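Local coordinates for protein phosphonate monoester hydrolase (Ruegeria pomeroyi, PDB 4UPK) that belongs to the sulfatase family of hydrolases, within the alkaline phosphatase superfamily, and forms an assembly of four chains, at residues A[116-120]-A[121-125]; A[266-269]-A[270-274]; A[414-417]-A[418-421]; A[443-446]-A[447-450]; A[508-511]-A[512-516]. All coordinates share one frame; numbering follows the deposited sequence.

Contact 1: residues A[116-120]-A[121-125]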
loop_
_atom_site.group_PDB
_atom_site.type_symbol
_atom_site.label_atom_id
_atom_site.label_comp_id
_atom_site.label_asym_id
_atom_site.label_seq_id
_atom_site.Cartn_x
_atom_site.Cartn_y
_atom_site.Cartn_z
ATOM N N THR A 116 14.966 -8.192 -2.885
ATOM C CA THR A 116 13.566 -8.546 -2.609
ATOM C C THR A 116 13.287 -10.012 -2.946
ATOM O O THR A 116 12.611 -10.704 -2.182
ATOM C CB THR A 116 12.594 -7.608 -3.335
ATOM O OG1 THR A 116 12.846 -7.649 -4.741
ATOM C CG2 THR A 116 12.652 -6.174 -2.811
ATOM N N GLU A 117 13.838 -10.487 -4.072
ATOM C CA GLU A 117 13.673 -11.862 -4.527
ATOM C C GLU A 117 14.472 -12.854 -3.691
ATOM O O GLU A 117 13.950 -13.927 -3.404
ATOM C CB GLU A 117 13.914 -11.998 -6.039
ATOM C CG GLU A 117 12.965 -11.190 -6.917
ATOM C CD GLU A 117 11.517 -11.083 -6.485
ATOM O OE1 GLU A 117 10.760 -12.065 -6.671
ATOM O OE2 GLU A 117 11.137 -10.007 -5.965
ATOM N N MET A 118 15.699 -12.478 -3.251
ATOM C CA MET A 118 16.532 -13.290 -2.358
ATOM C C MET A 118 15.917 -13.385 -0.964
ATOM O O MET A 118 16.090 -14.410 -0.312
ATOM C CB MET A 118 17.984 -12.781 -2.282
ATOM C CG MET A 118 18.819 -13.114 -3.529
ATOM S SD MET A 118 19.187 -14.872 -3.759
ATOM C CE MET A 118 20.594 -15.065 -2.690
ATOM N N ARG A 119 15.167 -12.347 -0.522
ATOM C CA ARG A 119 14.454 -12.337 0.762
ATOM C C ARG A 119 13.338 -13.388 0.785
ATOM O O ARG A 119 13.073 -13.989 1.839
ATOM C CB ARG A 119 13.890 -10.950 1.075
ATOM C CG ARG A 119 14.940 -9.995 1.620
ATOM C CD ARG A 119 14.279 -8.892 2.401
ATOM N NE ARG A 119 15.266 -8.010 3.014
ATOM C CZ ARG A 119 15.221 -7.582 4.271
ATOM N NH1 ARG A 119 14.248 -7.985 5.085
ATOM N NH2 ARG A 119 16.154 -6.762 4.730
ATOM N N LYS A 120 12.709 -13.619 -0.396
ATOM C CA LYS A 120 11.685 -14.652 -0.609
ATOM C C LYS A 120 12.302 -16.059 -0.473
ATOM O O LYS A 120 11.630 -16.980 -0.016
ATOM C CB LYS A 120 10.999 -14.491 -1.976
ATOM C CG LYS A 120 10.195 -13.200 -2.134
ATOM C CD LYS A 120 9.560 -13.128 -3.510
ATOM C CE LYS A 120 8.815 -11.834 -3.714
ATOM N NZ LYS A 120 8.362 -11.657 -5.122
ATOM N N ALA A 121 13.602 -16.195 -0.810
ATOM C CA ALA A 121 14.397 -17.420 -0.694
ATOM C C ALA A 121 14.975 -17.620 0.745
ATOM O O ALA A 121 15.635 -18.632 1.009
ATOM C CB ALA A 121 15.514 -17.421 -1.736
ATOM N N GLY A 122 14.689 -16.670 1.651
ATOM C CA GLY A 122 15.087 -16.718 3.055
ATOM C C GLY A 122 16.418 -16.074 3.384
ATOM O O GLY A 122 16.914 -16.203 4.506
ATOM N N TYR A 123 17.008 -15.367 2.416
ATOM C CA TYR A 123 18.288 -14.683 2.581
ATOM C C TYR A 123 18.143 -13.262 3.102
ATOM O O TYR A 123 17.205 -12.549 2.730
ATOM C CB TYR A 123 19.035 -14.617 1.246
ATOM C CG TYR A 123 19.608 -15.935 0.773
ATOM C CD1 TYR A 123 18.868 -16.789 -0.035
ATOM C CD2 TYR A 123 20.918 -16.296 1.074
ATOM C CE1 TYR A 123 19.401 -17.996 -0.498
ATOM C CE2 TYR A 123 21.457 -17.505 0.631
ATOM C CZ TYR A 123 20.692 -18.351 -0.155
ATOM O OH TYR A 123 21.235 -19.515 -0.623
ATOM N N LEU A 124 19.110 -12.835 3.936
ATOM C CA LEU A 124 19.192 -11.450 4.372
ATOM C C LEU A 124 20.304 -10.858 3.498
ATOM O O LEU A 124 21.466 -11.232 3.668
ATOM C CB LEU A 124 19.510 -11.299 5.875
ATOM C CG LEU A 124 19.605 -9.844 6.396
ATOM C CD1 LEU A 124 18.240 -9.195 6.498
ATOM C CD2 LEU A 124 20.265 -9.786 7.734
ATOM N N PRO A 125 19.962 -10.004 2.498
ATOM C CA PRO A 125 21.002 -9.450 1.617
ATOM C C PRO A 125 21.896 -8.454 2.355
ATOM O O PRO A 125 21.452 -7.371 2.735
ATOM C CB PRO A 125 20.199 -8.824 0.458
ATOM C CG PRO A 125 18.784 -9.270 0.658
ATOM C CD PRO A 125 18.636 -9.494 2.121
#
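Met118 lays its terminal methyl squarely on the ring of Tyr123, and this CH-pi contact is the tight part of a helix end. CE stands 3.7 Å from the ring centroid of Tyr123, only 14° off the ring normal, while SD lies farther out and oblique, so the Met-aromatic contact is made chiefly through the methyl. The Met118 chain gets there by folding twice beyond CG (chi2 -68°, chi3 -83°). Backbone bonds set the ring in place: Tyr123 N donates to Met118 O at 3.0 Å, and Gly122 N returns weakly to Arg119 O at 3.1 Å. With the positive phi of Gly122, this pair makes a Schellman motif that ends the helix, and the same Met118 O lies at the edge of the Tyr123 ring.

Within the turn the packing on the other flank is looser. Arg119 runs alongside Leu124, whose CD1 lies over one face of the guanidinium, 3.7 Å from NH2 of Arg119; Pro125 crosses the same chain nearly at a right angle, its CD 3.8 Å from Arg119 CG. Arg119 is held mainly by Gly156 O and by a salt bridge to Asp144 of the second subunit. Lys120 is the exposed part; it reaches back along the helix, NZ meeting Glu117 OE1 at 2.9 Å on its syn lone pair.

Met118 packs against Ile398 and Val402 of helix 394-402, and Met118, Tyr123 and Pro125 all rest on Phe234 of strand 234-239; the turn leads from helix 114-120 into strand 125-127 of the large mixed sheet.

Contact 2: residues A[266-269]-A[270-274]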
loop_
_atom_site.group_PDB
_atom_site.type_symbol
_atom_site.label_atom_id
_atom_site.label_comp_id
_atom_site.label_asym_id
_atom_site.label_seq_id
_atom_site.Cartn_x
_atom_site.Cartn_y
_atom_site.Cartn_z
ATOM N N ARG A 266 43.061 6.546 -30.002
ATOM C CA ARG A 266 42.378 7.798 -30.357
ATOM C C ARG A 266 42.783 8.288 -31.730
ATOM O O ARG A 266 43.840 7.897 -32.237
ATOM C CB ARG A 266 42.700 8.901 -29.309
ATOM C CG ARG A 266 44.212 9.149 -29.187
ATOM C CD ARG A 266 44.634 10.106 -28.111
ATOM N NE ARG A 266 46.087 10.214 -28.126
ATOM C CZ ARG A 266 46.817 10.873 -27.232
ATOM N NH1 ARG A 266 46.234 11.528 -26.239
ATOM N NH2 ARG A 266 48.131 10.896 -27.337
ATOM N N LEU A 267 41.966 9.204 -32.298
ATOM C CA LEU A 267 42.270 9.870 -33.561
ATOM C C LEU A 267 43.289 11.032 -33.261
ATOM O O LEU A 267 43.436 11.406 -32.087
ATOM C CB LEU A 267 40.985 10.320 -34.295
ATOM C CG LEU A 267 40.057 9.199 -34.847
ATOM C CD1 LEU A 267 38.899 9.778 -35.666
ATOM C CD2 LEU A 267 40.803 8.191 -35.718
ATOM N N PRO A 268 44.092 11.543 -34.214
ATOM C CA PRO A 268 45.105 12.537 -33.818
ATOM C C PRO A 268 44.634 13.740 -32.973
ATOM O O PRO A 268 45.281 14.106 -32.004
ATOM C CB PRO A 268 45.776 12.928 -35.141
ATOM C CG PRO A 268 45.526 11.760 -36.055
ATOM C CD PRO A 268 44.181 11.224 -35.656
ATOM N N GLY A 269 43.538 14.357 -33.364
ATOM C CA GLY A 269 43.040 15.540 -32.676
ATOM C C GLY A 269 41.601 15.424 -32.254
ATOM O O GLY A 269 40.903 14.501 -32.677
ATOM N N ARG A 270 41.164 16.363 -31.413
ATOM C CA ARG A 270 39.812 16.440 -30.862
ATOM C C ARG A 270 38.803 16.667 -31.969
ATOM O O ARG A 270 37.717 16.102 -31.927
ATOM C CB ARG A 270 39.721 17.562 -29.793
ATOM C CG ARG A 270 40.450 17.199 -28.500
ATOM C CD ARG A 270 40.477 18.345 -27.505
ATOM N NE ARG A 270 39.200 18.517 -26.803
ATOM C CZ ARG A 270 38.852 17.873 -25.687
ATOM N NH1 ARG A 270 39.668 16.978 -25.148
ATOM N NH2 ARG A 270 37.686 18.116 -25.108
ATOM N N ASP A 271 39.166 17.510 -32.960
ATOM C CA ASP A 271 38.298 17.801 -34.094
ATOM C C ASP A 271 38.099 16.601 -35.004
ATOM O O ASP A 271 37.091 16.580 -35.688
ATOM C CB ASP A 271 38.726 19.064 -34.874
ATOM C CG ASP A 271 40.120 19.041 -35.469
ATOM O OD1 ASP A 271 41.045 18.530 -34.797
ATOM O OD2 ASP A 271 40.304 19.612 -36.574
ATOM N N ASP A 272 39.014 15.600 -35.002
ATOM C CA ASP A 272 38.907 14.360 -35.814
ATOM C C ASP A 272 37.872 13.463 -35.207
ATOM O O ASP A 272 37.140 12.780 -35.926
ATOM C CB ASP A 272 40.236 13.583 -35.865
ATOM C CG ASP A 272 41.404 14.371 -36.414
ATOM O OD1 ASP A 272 41.200 15.149 -37.371
ATOM O OD2 ASP A 272 42.520 14.214 -35.888
ATOM N N GLU A 273 37.839 13.454 -33.870
ATOM C CA GLU A 273 36.906 12.691 -33.056
ATOM C C GLU A 273 35.470 13.162 -33.261
ATOM O O GLU A 273 34.561 12.352 -33.483
ATOM C CB GLU A 273 37.325 12.765 -31.561
ATOM C CG GLU A 273 38.488 11.858 -31.179
ATOM C CD GLU A 273 38.430 10.387 -31.568
ATOM O OE1 GLU A 273 37.332 9.867 -31.868
ATOM O OE2 GLU A 273 39.493 9.733 -31.520
ATOM N N THR A 274 35.285 14.478 -33.190
ATOM C CA THR A 274 34.010 15.158 -33.341
ATOM C C THR A 274 33.551 15.161 -34.819
ATOM O O THR A 274 32.351 15.177 -35.068
ATOM C CB THR A 274 34.068 16.543 -32.708
ATOM O OG1 THR A 274 35.066 17.273 -33.381
ATOM C CG2 THR A 274 34.447 16.502 -31.275
#
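Glu273 and Leu267 lie across one another at an oblique angle, the carboxylate reaching the leucine's backbone N. OE2 of Glu273 takes the N-H of Leu267 at 2.6 Å in a nearly straight bond (162° at the hydrogen), met almost head-on to its C-O bond. A bend in the glutamate chain (chi2 -51°) curls the acid back from the helix to reach that amide. In the same approach OE2 comes within 3.2 Å of Leu267 CB, so the leucine stem lies close beside a carboxylate oxygen, while its CD1 branch passes to the backbone of Asp272, the residue before Glu273, with Leu267 CD1 3.5 Å from Asp272 O.

Asp272 meets the loop from another direction. Its side chain crosses the Pro268 side chain at about a right angle, with OD2 at 3.4 Å from Pro268 CD, and the same OD2 receives Gly269 N at 2.7 Å. That donor arrives on the anti side of the carboxylate, 34° out of its plane.

Gly269 is the N-cap of helix 270-275, and its amide is bonded by the side chain three residues on, as in one half of a capping box; without a side chain it cannot return the bond. The glycine carbonyl starts the helical bonding: Asp272 N reaches Gly269 O at 3.2 Å from well above the carbonyl plane, and Glu273 N does so weakly. Two carboxylates at this helix start would be expected to interact favourably with its dipole. Beyond the turn, OE1 of Glu273 forms a salt bridge with Arg355, and Leu267 O accepts from His356 NE2.

Contact 3: residues A[414-417]-A[418-421]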
loop_
_atom_site.group_PDB
_atom_site.type_symbol
_atom_site.label_atom_id
_atom_site.label_comp_id
_atom_site.label_asym_id
_atom_site.label_seq_id
_atom_site.Cartn_x
_atom_site.Cartn_y
_atom_site.Cartn_z
ATOM N N SER A 414 19.353 -16.303 -17.402
ATOM C CA SER A 414 20.328 -17.037 -16.596
ATOM C C SER A 414 21.538 -17.504 -17.418
ATOM O O SER A 414 21.386 -18.059 -18.512
ATOM C CB SER A 414 19.660 -18.229 -15.921
ATOM O OG SER A 414 20.570 -18.951 -15.108
ATOM N N LEU A 415 22.739 -17.276 -16.868
ATOM C CA LEU A 415 24.007 -17.679 -17.465
ATOM C C LEU A 415 24.412 -19.078 -17.022
ATOM O O LEU A 415 25.485 -19.549 -17.408
ATOM C CB LEU A 415 25.110 -16.676 -17.096
ATOM C CG LEU A 415 24.960 -15.255 -17.620
ATOM C CD1 LEU A 415 26.124 -14.405 -17.168
ATOM C CD2 LEU A 415 24.840 -15.219 -19.134
ATOM N N ARG A 416 23.562 -19.741 -16.209
ATOM C CA ARG A 416 23.797 -21.082 -15.685
ATOM C C ARG A 416 24.175 -22.132 -16.744
ATOM O O ARG A 416 25.170 -22.816 -16.499
ATOM C CB ARG A 416 22.663 -21.547 -14.764
ATOM C CG ARG A 416 23.147 -22.417 -13.624
ATOM C CD ARG A 416 22.010 -22.792 -12.726
ATOM N NE ARG A 416 22.378 -23.882 -11.832
ATOM C CZ ARG A 416 21.547 -24.435 -10.957
ATOM N NH1 ARG A 416 20.297 -23.991 -10.844
ATOM N NH2 ARG A 416 21.957 -25.428 -10.179
ATOM N N PRO A 417 23.511 -22.250 -17.938
ATOM C CA PRO A 417 23.974 -23.249 -18.949
ATOM C C PRO A 417 25.466 -23.151 -19.325
ATOM O O PRO A 417 26.124 -24.183 -19.469
ATOM C CB PRO A 417 23.073 -22.973 -20.169
ATOM C CG PRO A 417 21.854 -22.376 -19.591
ATOM C CD PRO A 417 22.311 -21.534 -18.432
ATOM N N PHE A 418 25.996 -21.917 -19.439
ATOM C CA PHE A 418 27.404 -21.592 -19.723
ATOM C C PHE A 418 28.403 -22.089 -18.674
ATOM O O PHE A 418 29.569 -22.310 -19.016
ATOM C CB PHE A 418 27.583 -20.066 -19.869
ATOM C CG PHE A 418 26.833 -19.453 -21.026
ATOM C CD1 PHE A 418 27.328 -19.546 -22.326
ATOM C CD2 PHE A 418 25.663 -18.741 -20.814
ATOM C CE1 PHE A 418 26.666 -18.932 -23.388
ATOM C CE2 PHE A 418 25.005 -18.128 -21.874
ATOM C CZ PHE A 418 25.499 -18.242 -23.157
ATOM N N LEU A 419 27.974 -22.207 -17.393
ATOM C CA LEU A 419 28.824 -22.638 -16.273
ATOM C C LEU A 419 29.386 -24.054 -16.413
ATOM O O LEU A 419 30.508 -24.314 -15.965
ATOM C CB LEU A 419 28.136 -22.419 -14.917
ATOM C CG LEU A 419 27.686 -20.979 -14.581
ATOM C CD1 LEU A 419 27.148 -20.895 -13.173
ATOM C CD2 LEU A 419 28.813 -19.958 -14.787
ATOM N N THR A 420 28.626 -24.957 -17.075
ATOM C CA THR A 420 29.045 -26.335 -17.361
ATOM C C THR A 420 29.562 -26.472 -18.812
ATOM O O THR A 420 29.511 -27.562 -19.394
ATOM C CB THR A 420 27.952 -27.342 -16.993
ATOM O OG1 THR A 420 26.727 -26.934 -17.590
ATOM C CG2 THR A 420 27.784 -27.497 -15.486
ATOM N N GLY A 421 30.059 -25.364 -19.364
ATOM C CA GLY A 421 30.636 -25.285 -20.700
ATOM C C GLY A 421 29.655 -25.369 -21.852
ATOM O O GLY A 421 30.089 -25.463 -23.004
#
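Leu415 and Phe418 bring their side chains together on the inner side of a short turn of helix, the leucine methyl CD2 lying 4.0 Å from Phe418 CD2. Both first torsions place CG opposite the carbonyl carbon (chi1 -64° for Leu415 and -63° for Phe418), and the two groups lean across each other at a slant. The phenyl ring presents its rim to the backbone three residues earlier: Leu415 CA and Leu415 O sit at the ring edge, the oxygen 3.5 Å from Phe418 CD2. The same oxygen also takes a weak bond from Phe418 N.

Helix 416-419 is a single weakly bonded turn, defined at both ends by capping. At its start Ser414 OG accepts from Arg416 N at 3.3 Å. At its end Gly421, with positive phi, is the C-prime residue of a Schellman motif, in which Gly421 N bonds to Phe418 O and Glu422 N to Pro417 O. Between them Leu419 N reaches Arg416 O at 3.0 Å, from above the carbonyl plane.

Leu419 has much the same first torsion as Phe418 and sets its CB 3.4 Å from Arg416 O. Thr420 differs: its OG1 stands between the backbone N and carbonyl carbon (chi1 51°), close to Pro417 O, but its hydrogen bond is with Glu422. The exposed Arg416 extends to a salt bridge with Asp400, whose other oxygen meets Ser414 OG. Leu415, Phe418 and Leu419 all pack on Phe72 of strand 70-76, and Phe418 meets Trp427 edge-to-face.

Contact 4: residues A[443-446]-A[447-450]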
loop_
_atom_site.group_PDB
_atom_site.type_symbol
_atom_site.label_atom_id
_atom_site.label_comp_id
_atom_site.label_asym_id
_atom_site.label_seq_id
_atom_site.Cartn_x
_atom_site.Cartn_y
_atom_site.Cartn_z
ATOM N N PRO A 443 19.652 21.376 -18.228
ATOM C CA PRO A 443 20.015 20.872 -19.572
ATOM C C PRO A 443 21.503 20.574 -19.797
ATOM O O PRO A 443 22.372 21.379 -19.476
ATOM C CB PRO A 443 19.476 21.964 -20.504
ATOM C CG PRO A 443 18.323 22.536 -19.775
ATOM C CD PRO A 443 18.748 22.545 -18.329
ATOM N N THR A 444 21.791 19.396 -20.348
ATOM C CA THR A 444 23.140 18.890 -20.616
ATOM C C THR A 444 23.778 19.658 -21.769
ATOM O O THR A 444 23.093 20.418 -22.457
ATOM C CB THR A 444 23.096 17.357 -20.955
ATOM O OG1 THR A 444 22.455 17.131 -22.212
ATOM C CG2 THR A 444 22.466 16.504 -19.864
ATOM N N LEU A 445 25.077 19.414 -22.015
ATOM C CA LEU A 445 25.811 20.010 -23.131
ATOM C C LEU A 445 25.207 19.614 -24.485
ATOM O O LEU A 445 25.142 20.444 -25.377
ATOM C CB LEU A 445 27.340 19.714 -23.055
ATOM C CG LEU A 445 28.089 20.271 -21.823
ATOM C CD1 LEU A 445 29.454 19.627 -21.674
ATOM C CD2 LEU A 445 28.275 21.749 -21.917
ATOM N N TRP A 446 24.701 18.368 -24.611
ATOM C CA TRP A 446 24.017 17.857 -25.811
ATOM C C TRP A 446 22.699 18.594 -26.038
ATOM O O TRP A 446 22.380 18.910 -27.175
ATOM C CB TRP A 446 23.725 16.360 -25.666
ATOM C CG TRP A 446 24.950 15.498 -25.643
ATOM C CD1 TRP A 446 25.654 15.048 -26.720
ATOM C CD2 TRP A 446 25.573 14.925 -24.486
ATOM N NE1 TRP A 446 26.689 14.244 -26.306
ATOM C CE2 TRP A 446 26.652 14.134 -24.941
ATOM C CE3 TRP A 446 25.338 15.022 -23.102
ATOM C CZ2 TRP A 446 27.498 13.449 -24.063
ATOM C CZ3 TRP A 446 26.184 14.351 -22.231
ATOM C CH2 TRP A 446 27.263 13.591 -22.712
ATOM N N GLN A 447 21.933 18.867 -24.952
ATOM C CA GLN A 447 20.648 19.580 -25.011
ATOM C C GLN A 447 20.851 21.009 -25.426
ATOM O O GLN A 447 20.058 21.516 -26.227
ATOM C CB GLN A 447 19.927 19.554 -23.661
ATOM C CG GLN A 447 19.204 18.261 -23.399
ATOM C CD GLN A 447 18.383 18.342 -22.143
ATOM O OE1 GLN A 447 18.871 18.112 -21.040
ATOM N NE2 GLN A 447 17.105 18.640 -22.295
ATOM N N GLN A 448 21.910 21.661 -24.877
ATOM C CA GLN A 448 22.274 23.046 -25.157
ATOM C C GLN A 448 22.689 23.220 -26.622
ATOM O O GLN A 448 22.305 24.201 -27.244
ATOM C CB GLN A 448 23.429 23.490 -24.239
ATOM C CG GLN A 448 23.027 23.760 -22.805
ATOM C CD GLN A 448 24.218 23.784 -21.883
ATOM O OE1 GLN A 448 25.124 24.613 -22.015
ATOM N NE2 GLN A 448 24.226 22.897 -20.890
ATOM N N GLU A 449 23.463 22.265 -27.171
ATOM C CA GLU A 449 23.963 22.322 -28.542
ATOM C C GLU A 449 22.949 21.809 -29.566
ATOM O O GLU A 449 22.900 22.330 -30.680
ATOM C CB GLU A 449 25.302 21.549 -28.651
ATOM C CG GLU A 449 26.093 21.836 -29.925
ATOM C CD GLU A 449 27.544 21.383 -29.933
ATOM O OE1 GLU A 449 28.277 21.721 -28.974
ATOM O OE2 GLU A 449 27.965 20.745 -30.927
ATOM N N PHE A 450 22.167 20.784 -29.218
ATOM C CA PHE A 450 21.238 20.210 -30.188
ATOM C C PHE A 450 19.758 20.582 -30.064
ATOM O O PHE A 450 19.015 20.394 -31.022
ATOM C CB PHE A 450 21.517 18.717 -30.458
ATOM C CG PHE A 450 22.981 18.417 -30.680
ATOM C CD1 PHE A 450 23.627 18.842 -31.833
ATOM C CD2 PHE A 450 23.711 17.709 -29.736
ATOM C CE1 PHE A 450 24.991 18.578 -32.031
ATOM C CE2 PHE A 450 25.072 17.435 -29.933
ATOM C CZ PHE A 450 25.703 17.874 -31.079
#
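Thr444 turns OG1 into the position between its backbone N and carbonyl carbon (chi1 68°), while Gln447 sends an extended chain back beside it from a CG placed opposite its carbonyl carbon (chi1 -80°); together they close a capping box at the start of helix 445-450. Gln447 N gives its hydrogen to Thr444 OG1 at 3.3 Å, and in return Thr444 N donates to Gln447 OE1, also at 3.3 Å, in a fairly straight bond that comes from above the plane of the amide carbonyl. Both acceptors have further partners in the chain before the helix: Ile437 O for the hydroxyl of Thr444 and Glu439 N for OE1 of Gln447, tying the cap to that preceding loop.

A second glutamine adds to the cap from its exposed side. Gln448 stretches its chain back toward the N terminus, and NE2 bonds to Pro443 O at 2.8 Å and, more weakly, to Thr444 O at 3.1 Å. The latter oxygen is already the acceptor for Gln448 N at 3.0 Å, so one residue grips it twice.

Past the cap Trp446 packs on Pro282 and Ala283 of helix 280-286, and its indole stacks with Phe279 just before that helix and donates from NE1 to Phe279 O. Phe450 lies one turn on; its side chain crosses that of Trp446 obliquely, and CE2 meets the indole edge, near the ring plane, 4.0 Å from Trp446 CD1.

Contact 5: residues A[508-511]-A[512-516]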
loop_
_atom_site.group_PDB
_atom_site.type_symbol
_atom_site.label_atom_id
_atom_site.label_comp_id
_atom_site.label_asym_id
_atom_site.label_seq_id
_atom_site.Cartn_x
_atom_site.Cartn_y
_atom_site.Cartn_z
ATOM N N GLN A 508 16.450 -4.547 -36.681
ATOM C CA GLN A 508 16.862 -5.450 -35.607
ATOM C C GLN A 508 16.789 -4.719 -34.247
ATOM O O GLN A 508 16.327 -5.301 -33.269
ATOM C CB GLN A 508 18.279 -5.976 -35.889
ATOM C CG GLN A 508 18.724 -7.099 -34.974
ATOM C CD GLN A 508 19.774 -7.966 -35.606
ATOM O OE1 GLN A 508 20.604 -7.509 -36.409
ATOM N NE2 GLN A 508 19.758 -9.239 -35.238
ATOM N N MET A 509 17.195 -3.437 -34.205
ATOM C CA MET A 509 17.106 -2.582 -33.010
ATOM C C MET A 509 15.657 -2.265 -32.654
ATOM O O MET A 509 15.307 -2.280 -31.469
ATOM C CB MET A 509 17.922 -1.287 -33.177
ATOM C CG MET A 509 17.904 -0.415 -31.932
ATOM S SD MET A 509 18.753 1.170 -32.075
ATOM C CE MET A 509 20.445 0.646 -31.681
ATOM N N LEU A 510 14.819 -1.952 -33.683
ATOM C CA LEU A 510 13.394 -1.679 -33.532
ATOM C C LEU A 510 12.712 -2.910 -32.921
ATOM O O LEU A 510 12.012 -2.788 -31.915
ATOM C CB LEU A 510 12.738 -1.294 -34.893
ATOM C CG LEU A 510 11.207 -1.079 -34.886
ATOM C CD1 LEU A 510 10.821 0.210 -34.147
ATOM C CD2 LEU A 510 10.660 -1.001 -36.270
ATOM N N ARG A 511 12.974 -4.090 -33.495
ATOM C CA ARG A 511 12.420 -5.365 -33.012
ATOM C C ARG A 511 12.822 -5.672 -31.566
ATOM O O ARG A 511 11.983 -6.171 -30.824
ATOM C CB ARG A 511 12.811 -6.531 -33.920
ATOM C CG ARG A 511 12.092 -6.529 -35.249
ATOM C CD ARG A 511 12.152 -7.908 -35.888
ATOM N NE ARG A 511 11.280 -8.026 -37.057
ATOM C CZ ARG A 511 11.717 -8.243 -38.292
ATOM N NH1 ARG A 511 13.010 -8.424 -38.524
ATOM N NH2 ARG A 511 10.858 -8.347 -39.296
ATOM N N HIS A 512 14.084 -5.369 -31.168
ATOM C CA HIS A 512 14.570 -5.595 -29.806
ATOM C C HIS A 512 13.728 -4.813 -28.780
ATOM O O HIS A 512 13.359 -5.378 -27.752
ATOM C CB HIS A 512 16.075 -5.260 -29.668
ATOM C CG HIS A 512 16.589 -5.479 -28.268
ATOM N ND1 HIS A 512 16.972 -6.725 -27.831
ATOM C CD2 HIS A 512 16.674 -4.616 -27.231
ATOM C CE1 HIS A 512 17.310 -6.583 -26.556
ATOM N NE2 HIS A 512 17.154 -5.332 -26.154
ATOM N N ARG A 513 13.427 -3.520 -29.076
ATOM C CA ARG A 513 12.588 -2.643 -28.244
ATOM C C ARG A 513 11.181 -3.243 -28.115
ATOM O O ARG A 513 10.630 -3.293 -27.009
ATOM C CB ARG A 513 12.467 -1.243 -28.869
ATOM C CG ARG A 513 13.721 -0.422 -28.805
ATOM C CD ARG A 513 13.425 1.063 -28.617
ATOM N NE ARG A 513 14.664 1.749 -28.294
ATOM C CZ ARG A 513 14.997 2.212 -27.099
ATOM N NH1 ARG A 513 14.125 2.184 -26.102
ATOM N NH2 ARG A 513 16.177 2.771 -26.909
ATOM N N MET A 514 10.608 -3.691 -29.262
ATOM C CA MET A 514 9.262 -4.304 -29.339
ATOM C C MET A 514 9.203 -5.661 -28.649
ATOM O O MET A 514 8.169 -5.992 -28.074
ATOM C CB MET A 514 8.793 -4.431 -30.800
ATOM C CG MET A 514 8.662 -3.105 -31.519
ATOM S SD MET A 514 8.175 -3.266 -33.244
ATOM C CE MET A 514 6.405 -3.551 -33.079
ATOM N N ARG A 515 10.320 -6.432 -28.664
ATOM C CA ARG A 515 10.388 -7.750 -28.013
ATOM C C ARG A 515 10.697 -7.678 -26.523
ATOM O O ARG A 515 10.524 -8.673 -25.809
ATOM C CB ARG A 515 11.404 -8.660 -28.699
ATOM C CG ARG A 515 10.945 -9.220 -30.034
ATOM C CD ARG A 515 12.167 -9.735 -30.767
ATOM N NE ARG A 515 11.835 -10.282 -32.080
ATOM C CZ ARG A 515 12.729 -10.619 -33.001
ATOM N NH1 ARG A 515 14.027 -10.449 -32.770
ATOM N NH2 ARG A 515 12.335 -11.117 -34.165
ATOM N N ASN A 516 11.165 -6.522 -26.054
ATOM C CA ASN A 516 11.522 -6.337 -24.652
ATOM C C ASN A 516 10.816 -5.139 -24.017
ATOM O O ASN A 516 11.471 -4.302 -23.390
ATOM C CB ASN A 516 13.064 -6.301 -24.445
ATOM C CG ASN A 516 13.774 -7.534 -24.940
ATOM O OD1 ASN A 516 13.917 -8.539 -24.235
ATOM N ND2 ASN A 516 14.150 -7.514 -26.206
#
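Across the 511-512 boundary the backbone keeps regular alpha-helical bonding, with Met514 N to Leu510 O in the carbonyl plane at 3.1 Å and Arg515 N to Arg511 O at 2.7 Å. This is the last part of helix 499-515, which lies against the four-stranded antiparallel sheet of the smaller C-terminal region, as in other sulfatases.

One turn apart, Arg511 and Arg515 run side by side in the same direction, their guanidinium planes 16° from parallel. Arg511 CD sits over one face of the Arg515 guanidinium, 3.6 Å from NH2, while Arg511 NE stays 4.4 Å from the same NH2. Both groups are directed into the third subunit, where Arg511 bonds to Phe472 O and Leu476 O and Arg515 more weakly to Ala473 O. Leu510 and Met514 cross at a slant, with Leu510 CG 4.1 Å from Met514 SD.

On the side toward the sheet His512 sets its ring opposite the backbone N (chi1 180°), which carries ND1 to Tyr430 OH. At the helix end Asn516 folds back: its ND2 gives a straight bond to His512 O at 2.8 Å and at once lies over one face of the His512 ring, toward the rim.

All five contacts join adjoining segments, along a helix or at its end, so each closes only a short local loop; they follow one another in series, none nesting in or crossing another. Contact 1 leads from helix 114-120 into the central mixed sheet. Contact 2 begins helix 270-275, on the opposite side of the chain's centre, about 49 Å from contact 1 between centres. Contact 3 returns toward contact 1, about 22 Å away between centres, and both touch helix 394-402. Contact 4 lies about 20 Å from contact 2 between centres, and helix 280-286 meets both. Contact 5 ends the long helix on the C-terminal sheet and joins it to another subunit.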